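EAL/GGDEF domain protein (Methylococcus capsulatus, PDB 3ICL) is of unknown function but belongs to the GGDEF domain family, whose fold is a central beta sheet flanked by helices. Local coordinates at residues P30-F35 and N87-T92; R55-T60 and D80-L85; A107-F110 and Q115-V118. The protein carries 1 engineered substitution. All coordinates share one frame; numbering follows the deposited sequence.

Contact 1. Residues P30-F35 and N87-T92; sequences PVVLLF and NGAKDT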
loop_
_atom_site.group_PDB
_atom_site.type_symbol
_atom_site.label_atom_id
_atom_site.label_comp_id
_atom_site.label_asym_id
_atom_site.label_seq_id
_atom_site.Cartn_x
_atom_site.Cartn_y
_atom_site.Cartn_z
ATOM N N PRO A 30 -12.482 -12.344 -0.228
ATOM C CA PRO A 30 -11.286 -12.571 0.576
ATOM C C PRO A 30 -10.609 -11.316 1.095
ATOM O O PRO A 30 -10.909 -10.196 0.683
ATOM C CB PRO A 30 -10.382 -13.322 -0.389
ATOM C CG PRO A 30 -10.626 -12.561 -1.654
ATOM C CD PRO A 30 -12.154 -12.431 -1.666
ATOM N N VAL A 31 -9.685 -11.526 2.019
ATOM C CA VAL A 31 -8.908 -10.434 2.558
ATOM C C VAL A 31 -7.752 -10.329 1.582
ATOM O O VAL A 31 -7.205 -11.347 1.146
ATOM C CB VAL A 31 -8.348 -10.761 3.957
ATOM C CG1 VAL A 31 -7.303 -9.737 4.346
ATOM C CG2 VAL A 31 -9.471 -10.786 4.969
ATOM N N VAL A 32 -7.404 -9.108 1.208
ATOM C CA VAL A 32 -6.293 -8.898 0.297
ATOM C C VAL A 32 -5.387 -7.836 0.892
ATOM O O VAL A 32 -5.855 -6.829 1.428
ATOM C CB VAL A 32 -6.762 -8.447 -1.095
ATOM C CG1 VAL A 32 -5.548 -8.218 -2.000
ATOM C CG2 VAL A 32 -7.682 -9.499 -1.695
ATOM N N LEU A 33 -4.088 -8.076 0.794
ATOM C CA LEU A 33 -3.097 -7.164 1.333
ATOM C C LEU A 33 -2.219 -6.610 0.220
ATOM O O LEU A 33 -1.688 -7.362 -0.601
ATOM C CB LEU A 33 -2.232 -7.916 2.341
ATOM C CG LEU A 33 -1.682 -7.208 3.573
ATOM C CD1 LEU A 33 -2.807 -6.569 4.380
ATOM C CD2 LEU A 33 -0.953 -8.244 4.409
ATOM N N LEU A 34 -2.095 -5.289 0.177
ATOM C CA LEU A 34 -1.239 -4.634 -0.802
ATOM C C LEU A 34 -0.104 -4.008 -0.006
ATOM O O LEU A 34 -0.331 -3.421 1.049
ATOM C CB LEU A 34 -2.000 -3.545 -1.574
ATOM C CG LEU A 34 -2.803 -3.967 -2.816
ATOM C CD1 LEU A 34 -3.779 -5.071 -2.464
ATOM C CD2 LEU A 34 -3.532 -2.760 -3.382
ATOM N N PHE A 35 1.119 -4.161 -0.498
ATOM C CA PHE A 35 2.292 -3.598 0.157
ATOM C C PHE A 35 2.861 -2.640 -0.885
ATOM O O PHE A 35 3.383 -3.068 -1.910
ATOM C CB PHE A 35 3.301 -4.708 0.485
ATOM C CG PHE A 35 4.011 -4.526 1.804
ATOM C CD1 PHE A 35 4.745 -3.371 2.070
ATOM C CD2 PHE A 35 3.971 -5.531 2.772
ATOM C CE1 PHE A 35 5.433 -3.218 3.281
ATOM C CE2 PHE A 35 4.657 -5.390 3.988
ATOM C CZ PHE A 35 5.389 -4.233 4.241
ATOM N N ASN A 87 -10.503 -4.999 3.211
ATOM C CA ASN A 87 -11.408 -5.723 4.100
ATOM C C ASN A 87 -12.575 -6.365 3.350
ATOM O O ASN A 87 -13.718 -5.913 3.459
ATOM C CB ASN A 87 -11.905 -4.735 5.162
ATOM C CG ASN A 87 -12.632 -5.407 6.301
ATOM O OD1 ASN A 87 -12.485 -6.607 6.531
ATOM N ND2 ASN A 87 -13.411 -4.625 7.039
ATOM N N GLY A 88 -12.278 -7.433 2.611
ATOM C CA GLY A 88 -13.290 -8.102 1.812
ATOM C C GLY A 88 -13.183 -7.466 0.439
ATOM O O GLY A 88 -13.764 -6.411 0.191
ATOM N N ALA A 89 -12.439 -8.107 -0.457
ATOM C CA ALA A 89 -12.193 -7.562 -1.789
ATOM C C ALA A 89 -13.102 -8.024 -2.921
ATOM O O ALA A 89 -12.687 -8.040 -4.079
ATOM C CB ALA A 89 -10.739 -7.817 -2.172
ATOM N N LYS A 90 -14.338 -8.383 -2.605
ATOM C CA LYS A 90 -15.257 -8.822 -3.645
ATOM C C LYS A 90 -15.360 -7.768 -4.745
ATOM O O LYS A 90 -15.418 -6.565 -4.474
ATOM C CB LYS A 90 -16.644 -9.092 -3.061
ATOM C CG LYS A 90 -17.653 -9.590 -4.095
ATOM C CD LYS A 90 -18.957 -10.034 -3.442
ATOM C CE LYS A 90 -19.857 -10.755 -4.444
ATOM N NZ LYS A 90 -21.072 -11.343 -3.806
ATOM N N ASP A 91 -15.359 -8.234 -5.989
ATOM C CA ASP A 91 -15.473 -7.367 -7.154
ATOM C C ASP A 91 -14.269 -6.469 -7.431
ATOM O O ASP A 91 -14.375 -5.513 -8.196
ATOM C CB ASP A 91 -16.740 -6.511 -7.044
ATOM C CG ASP A 91 -17.993 -7.350 -6.868
ATOM O OD1 ASP A 91 -18.207 -8.279 -7.675
ATOM O OD2 ASP A 91 -18.766 -7.077 -5.926
ATOM N N THR A 92 -13.127 -6.769 -6.818
ATOM C CA THR A 92 -11.926 -5.971 -7.064
ATOM C C THR A 92 -10.899 -6.830 -7.788
ATOM O O THR A 92 -9.754 -6.416 -7.971
ATOM C CB THR A 92 -11.270 -5.461 -5.756
ATOM O OG1 THR A 92 -10.803 -6.579 -4.985
ATOM C CG2 THR A 92 -12.267 -4.648 -4.932
#

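Contact 2. Residues R55-T60 and D80-L85; sequences RLLRAT and DKFTIL. Engineered in segment 80-85: Lys81 (natural residue Glu). With SO4 (sulfate ion), chain C.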
loop_
_atom_site.group_PDB
_atom_site.type_symbol
_atom_site.label_atom_id
_atom_site.label_comp_id
_atom_site.label_asym_id
_atom_site.label_seq_id
_atom_site.Cartn_x
_atom_site.Cartn_y
_atom_site.Cartn_z
ATOM N N ARG A 55 5.740 15.892 3.954
ATOM C CA ARG A 55 4.556 16.389 3.265
ATOM C C ARG A 55 4.157 15.418 2.157
ATOM O O ARG A 55 2.975 15.124 1.974
ATOM C CB ARG A 55 4.818 17.774 2.667
ATOM C CG ARG A 55 5.017 18.871 3.699
ATOM C CD ARG A 55 5.112 20.225 3.025
ATOM N NE ARG A 55 3.884 20.551 2.306
ATOM C CZ ARG A 55 3.742 21.598 1.501
ATOM N NH1 ARG A 55 4.757 22.430 1.308
ATOM N NH2 ARG A 55 2.586 21.813 0.888
ATOM N N LEU A 56 5.149 14.924 1.423
ATOM C CA LEU A 56 4.900 13.979 0.338
ATOM C C LEU A 56 4.269 12.693 0.870
ATOM O O LEU A 56 3.302 12.185 0.301
ATOM C CB LEU A 56 6.212 13.657 -0.391
ATOM C CG LEU A 56 6.186 12.608 -1.509
ATOM C CD1 LEU A 56 5.118 12.942 -2.547
ATOM C CD2 LEU A 56 7.557 12.544 -2.154
ATOM N N LEU A 57 4.818 12.172 1.962
ATOM C CA LEU A 57 4.306 10.946 2.568
ATOM C C LEU A 57 2.853 11.093 2.997
ATOM O O LEU A 57 2.060 10.160 2.858
ATOM C CB LEU A 57 5.154 10.556 3.779
ATOM C CG LEU A 57 6.570 10.036 3.494
ATOM C CD1 LEU A 57 7.300 9.803 4.815
ATOM C CD2 LEU A 57 6.498 8.746 2.679
ATOM N N ARG A 58 2.504 12.262 3.524
ATOM C CA ARG A 58 1.139 12.515 3.971
ATOM C C ARG A 58 0.182 12.654 2.784
ATOM O O ARG A 58 -0.968 12.220 2.848
ATOM C CB ARG A 58 1.089 13.787 4.821
ATOM C CG ARG A 58 -0.206 13.948 5.606
ATOM C CD ARG A 58 -0.217 15.246 6.402
ATOM N NE ARG A 58 -1.357 15.313 7.313
ATOM C CZ ARG A 58 -1.452 14.634 8.452
ATOM N NH1 ARG A 58 -0.470 13.831 8.835
ATOM N NH2 ARG A 58 -2.532 14.759 9.212
ATOM N N ALA A 59 0.657 13.264 1.703
ATOM C CA ALA A 59 -0.169 13.442 0.514
ATOM C C ALA A 59 -0.351 12.098 -0.189
ATOM O O ALA A 59 -1.371 11.855 -0.829
ATOM C CB ALA A 59 0.479 14.451 -0.435
ATOM N N THR A 60 0.647 11.230 -0.075
ATOM C CA THR A 60 0.586 9.906 -0.696
ATOM C C THR A 60 -0.403 9.030 0.071
ATOM O O THR A 60 -1.201 8.305 -0.519
ATOM C CB THR A 60 1.979 9.235 -0.699
ATOM O OG1 THR A 60 2.884 10.022 -1.484
ATOM C CG2 THR A 60 1.900 7.832 -1.286
ATOM N N ASP A 80 9.025 4.603 4.093
ATOM C CA ASP A 80 8.357 4.935 2.842
ATOM C C ASP A 80 7.519 3.838 2.181
ATOM O O ASP A 80 7.329 3.851 0.968
ATOM C CB ASP A 80 9.385 5.476 1.839
ATOM C CG ASP A 80 10.461 4.470 1.501
ATOM O OD1 ASP A 80 10.447 3.358 2.071
ATOM O OD2 ASP A 80 11.329 4.791 0.662
ATOM N N LYS A 81 7.017 2.894 2.974
ATOM C CA LYS A 81 6.160 1.835 2.449
ATOM C C LYS A 81 4.805 1.961 3.136
ATOM O O LYS A 81 4.687 2.592 4.185
ATOM C CB LYS A 81 6.743 0.449 2.726
ATOM C CG LYS A 81 7.616 -0.119 1.615
ATOM C CD LYS A 81 8.980 0.547 1.549
ATOM C CE LYS A 81 9.823 0.199 2.763
ATOM N NZ LYS A 81 11.166 0.824 2.679
ATOM N N PHE A 82 3.784 1.373 2.531
ATOM C CA PHE A 82 2.436 1.412 3.086
ATOM C C PHE A 82 1.802 0.026 2.989
ATOM O O PHE A 82 1.913 -0.642 1.957
ATOM C CB PHE A 82 1.568 2.411 2.310
ATOM C CG PHE A 82 1.998 3.844 2.458
ATOM C CD1 PHE A 82 1.529 4.621 3.512
ATOM C CD2 PHE A 82 2.876 4.419 1.544
ATOM C CE1 PHE A 82 1.929 5.949 3.653
ATOM C CE2 PHE A 82 3.279 5.748 1.679
ATOM C CZ PHE A 82 2.806 6.510 2.735
ATOM N N THR A 83 1.165 -0.416 4.067
ATOM C CA THR A 83 0.481 -1.703 4.049
ATOM C C THR A 83 -0.990 -1.368 3.900
ATOM O O THR A 83 -1.553 -0.609 4.688
ATOM C CB THR A 83 0.688 -2.512 5.337
ATOM O OG1 THR A 83 0.409 -1.685 6.468
ATOM C CG2 THR A 83 2.125 -3.043 5.403
ATOM N N ILE A 84 -1.600 -1.934 2.873
ATOM C CA ILE A 84 -2.994 -1.674 2.566
ATOM C C ILE A 84 -3.855 -2.920 2.737
ATOM O O ILE A 84 -3.642 -3.934 2.077
ATOM C CB ILE A 84 -3.087 -1.147 1.120
ATOM C CG1 ILE A 84 -2.288 0.156 1.028
ATOM C CG2 ILE A 84 -4.537 -0.977 0.701
ATOM C CD1 ILE A 84 -1.761 0.468 -0.356
ATOM N N LEU A 85 -4.830 -2.832 3.629
ATOM C CA LEU A 85 -5.736 -3.938 3.896
ATOM C C LEU A 85 -7.072 -3.751 3.196
ATOM O O LEU A 85 -7.763 -2.759 3.419
ATOM C CB LEU A 85 -5.974 -4.066 5.407
ATOM C CG LEU A 85 -7.188 -4.864 5.894
ATOM C CD1 LEU A 85 -7.147 -6.301 5.375
ATOM C CD2 LEU A 85 -7.206 -4.845 7.419
HETATM S S SO4 C . 13.416 -0.032 0.154
HETATM O O1 SO4 C . 12.676 -0.868 1.118
HETATM O O2 SO4 C . 13.783 1.245 0.800
HETATM O O3 SO4 C . 14.637 -0.741 -0.275
HETATM O O4 SO4 C . 12.564 0.245 -1.021
#

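Contact 3. Residues A107-F110 and Q115-V118; sequences AQPF and QQIV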
loop_
_atom_site.group_PDB
_atom_site.type_symbol
_atom_site.label_atom_id
_atom_site.label_comp_id
_atom_site.label_asym_id
_atom_site.label_seq_id
_atom_site.Cartn_x
_atom_site.Cartn_y
_atom_site.Cartn_z
ATOM N N ALA A 107 0.131 8.532 -9.820
ATOM C CA ALA A 107 0.857 8.896 -11.034
ATOM C C ALA A 107 0.696 10.398 -11.262
ATOM O O ALA A 107 1.411 10.994 -12.064
ATOM C CB ALA A 107 0.313 8.131 -12.228
ATOM N N GLN A 108 -0.259 11.003 -10.563
ATOM C CA GLN A 108 -0.489 12.440 -10.684
ATOM C C GLN A 108 0.634 13.159 -9.950
ATOM O O GLN A 108 1.122 12.680 -8.929
ATOM C CB GLN A 108 -1.836 12.824 -10.071
ATOM C CG GLN A 108 -3.035 12.205 -10.763
ATOM C CD GLN A 108 -4.313 12.396 -9.972
ATOM O OE1 GLN A 108 -4.403 11.980 -8.815
ATOM N NE2 GLN A 108 -5.307 13.028 -10.588
ATOM N N PRO A 109 1.065 14.321 -10.460
ATOM C CA PRO A 109 2.147 15.046 -9.782
ATOM C C PRO A 109 1.791 15.551 -8.385
ATOM O O PRO A 109 0.623 15.733 -8.052
ATOM C CB PRO A 109 2.449 16.199 -10.743
ATOM C CG PRO A 109 2.068 15.626 -12.089
ATOM C CD PRO A 109 0.772 14.923 -11.774
ATOM N N PHE A 110 2.822 15.743 -7.567
ATOM C CA PHE A 110 2.679 16.274 -6.217
ATOM C C PHE A 110 3.386 17.618 -6.316
ATOM O O PHE A 110 4.608 17.672 -6.441
ATOM C CB PHE A 110 3.401 15.384 -5.206
ATOM C CG PHE A 110 2.704 14.081 -4.933
ATOM C CD1 PHE A 110 1.698 14.002 -3.972
ATOM C CD2 PHE A 110 3.054 12.932 -5.633
ATOM C CE1 PHE A 110 1.052 12.793 -3.711
ATOM C CE2 PHE A 110 2.412 11.716 -5.378
ATOM C CZ PHE A 110 1.412 11.649 -4.416
ATOM N N GLN A 115 7.900 23.298 -7.237
ATOM C CA GLN A 115 8.582 22.034 -7.474
ATOM C C GLN A 115 7.621 20.883 -7.746
ATOM O O GLN A 115 6.851 20.478 -6.874
ATOM C CB GLN A 115 9.480 21.694 -6.281
ATOM C CG GLN A 115 10.436 20.534 -6.521
ATOM C CD GLN A 115 11.193 20.663 -7.828
ATOM O OE1 GLN A 115 10.675 20.326 -8.892
ATOM N NE2 GLN A 115 12.419 21.163 -7.756
ATOM N N GLN A 116 7.673 20.373 -8.972
ATOM C CA GLN A 116 6.835 19.255 -9.394
ATOM C C GLN A 116 7.505 17.964 -8.946
ATOM O O GLN A 116 8.701 17.776 -9.172
ATOM C CB GLN A 116 6.706 19.235 -10.921
ATOM C CG GLN A 116 6.060 20.469 -11.524
ATOM C CD GLN A 116 4.549 20.426 -11.453
ATOM O OE1 GLN A 116 3.912 19.576 -12.081
ATOM N NE2 GLN A 116 3.965 21.340 -10.687
ATOM N N ILE A 117 6.749 17.084 -8.298
ATOM C CA ILE A 117 7.311 15.813 -7.864
ATOM C C ILE A 117 6.490 14.644 -8.402
ATOM O O ILE A 117 5.261 14.609 -8.267
ATOM C CB ILE A 117 7.372 15.688 -6.323
ATOM C CG1 ILE A 117 8.262 16.782 -5.730
ATOM C CG2 ILE A 117 7.928 14.320 -5.943
ATOM C CD1 ILE A 117 9.691 16.743 -6.228
ATOM N N VAL A 118 7.181 13.703 -9.033
ATOM C CA VAL A 118 6.543 12.517 -9.575
ATOM C C VAL A 118 7.188 11.316 -8.892
ATOM O O VAL A 118 8.391 11.100 -9.007
ATOM C CB VAL A 118 6.736 12.422 -11.107
ATOM C CG1 VAL A 118 8.213 12.533 -11.459
ATOM C CG2 VAL A 118 6.162 11.110 -11.623
#

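Contact 1. Residues P30-F35 and N87-T92
Pro30 and Ala89 are joined by one backbone hydrogen bond. Ala89 N lies 2.8 Å from Pro30 O. The bond is nearly straight, with 158° at the hydrogen, and the donor lies in the carbonyl plane. Gly88 adds a CA-H...O contact to the same oxygen, its CA standing 3.4 Å from Pro30 O. Pro30 O is therefore met by two neighbouring residues of the loop. The methyl of Ala89 points to the strand. Its CB rests 3.5 Å from Val32 CG2. In Val32, CG1 is anti to the backbone N (chi1 179°). This puts CG2 beside that N, on the side where Ala89 sits. Pro30, Val32, Gly88 and Ala89 are all buried.

The next shell fixes the loop itself. Ala89 to Thr92 form a type II beta turn, and Asp91 takes a positive phi in it. Ala89 O accepts twice, from Thr92 N at 3.1 Å and from Thr92 OG1 at 2.6 Å. The hydroxyl donor is tilted 20° from the carbonyl plane. Thr92 OG1 in turn accepts from Gly95 N. Gly88, also with a positive phi, gives its carbonyl O to Arg69 NH2. Lys90 N bonds to Asn29 OD1, just before Pro30. Arg69 and Asn29 thus hold the loop from outside, at Gly88 and at Lys90.

Val32 is hydrogen-bonded by its backbone to Leu86 of strand 81-86. Continuing that antiparallel ladder evenly would pair Pro30 with Gly88. The bond goes to Ala89 instead, one residue further on. The arrangement is that of an antiparallel strand pair whose ladder gives way to a turn, here at the start of strand 32-38, the middle strand of the central GGDEF-domain sheet.

Contact 2. Residues R55-T60 and D80-L85
Leu57 and Thr60 of helix 50-67 lie against Phe82 and Asp80 in a buried helix-on-sheet contact. It sits where strand 81-86 of the central sheet begins, at the signature motif that names the GGDEF domain. Asp80 and Phe82 belong to that motif. Lys81 between them is an engineered residue in place of the natural Glu.

Phe82 does most of the touching. Its CB points to the helix, and CG lies beside the backbone N (chi1 -66°). The ring then reaches Leu57 O, 3.7 Å from Phe82 CZ. The methyl CG2 of Thr60 comes within 3.9 Å of Phe82 CE2. Both approach the ring obliquely. Leu57 also extends CD2 along the strand start, 4.2 Å from Asp80 CA. Phe41 of helix 41-48 touches both Leu57 and Asp80.

The Thr60 hydroxyl turns back to its own helix. Thr60 OG1 is 2.8 Å from Leu56 O and lies above the carbonyl plane, 43° out of it. Thr60 N bonds to the same oxygen. The hydroxyl bond probably fixes the rotation of the Thr60 side chain, with CG2 turned to Phe82.

Lys81 points away from the helix. Its chain bends at chi2 (74°) and chi3, which brings the ammonium back beside Asp80. Lys81 NZ forms a salt bridge to Asp80 OD1 at 2.7 Å. A sulfate ion, probably from the crystallisation liquor, is also bound by Tyr147 and Lys150. Its atom O1 accepts a hydrogen bond from Lys81 NZ at 2.8 Å.

Contact 3. Residues A107-F110 and Q115-V118
Pro109 and Phe110 run antiparallel to Gln116 and Ile117, with Phe110 opposite Ile117. Before this pair, Gln108 gives its backbone O to Arg63 NH1 of helix 50-67. Pro109 does the same with Arg63 NH2, so one guanidinium holds two successive carbonyls.

Pro109 is the outer part of the contact. Its CA makes a CA-H...O contact with Ile117 O at 3.5 Å. Its ring carbon CB lies 3.9 Å from Gln116 OE1. The Gln116 chain is bent at chi2 (-81°), which carries its amide back toward the proline. This side of the contact is exposed.

Phe110 carries the pairing. Phe110 N donates to Ile117 O at 2.8 Å, with 162° at the hydrogen, and the donor is in the carbonyl plane. The return bond, from Ile117 N to Phe110 O, is 2.9 Å long. It is more bent, and its donor is tilted 35° from the carbonyl plane. Together they make an antiparallel hydrogen-bonded pair. The two side chains leave on the same face of the small sheet, with Phe110 CB 4.1 Å from Ile117 CB. Phe110 CG lies beside its backbone N, close to where that N meets the partner strand. The ring edge is therefore near Ile117 O, which lies in the ring plane, 3.8 Å from CD2 of Phe110. The Ile117 side chain then leads off from the pair.

The Phe110 ring packs on Leu56, Ala59 and Thr60 of helix 50-67. Arg63 makes a cation-pi contact with it. The arrangement is a short two-stranded beta hairpin, strands 110-112 and 115-117. It is separate from the central sheet and lies against helix 50-67 through its aromatic side.

All three contacts fall within one GGDEF domain. Contacts 1 and 2 share the central sheet, where strands 32-38 and 81-86 are antiparallel neighbours. Their centres are 18 Å apart, and Leu34 O probably accepts a hydrogen bond from Ile84 N. Along the chain, both segments of contact 2 come between those of contact 1. Contact 3 follows later. Its centre is 15 Å from that of contact 2, and Ile117 CG2 packs on Leu56 CD2 of helix 50-67. Contacts 1 and 3 lie on opposite sides of the chain's centre, their nearest atoms about 14 Å apart. Helix 50-67 thus connects the outlying hairpin with the central sheet.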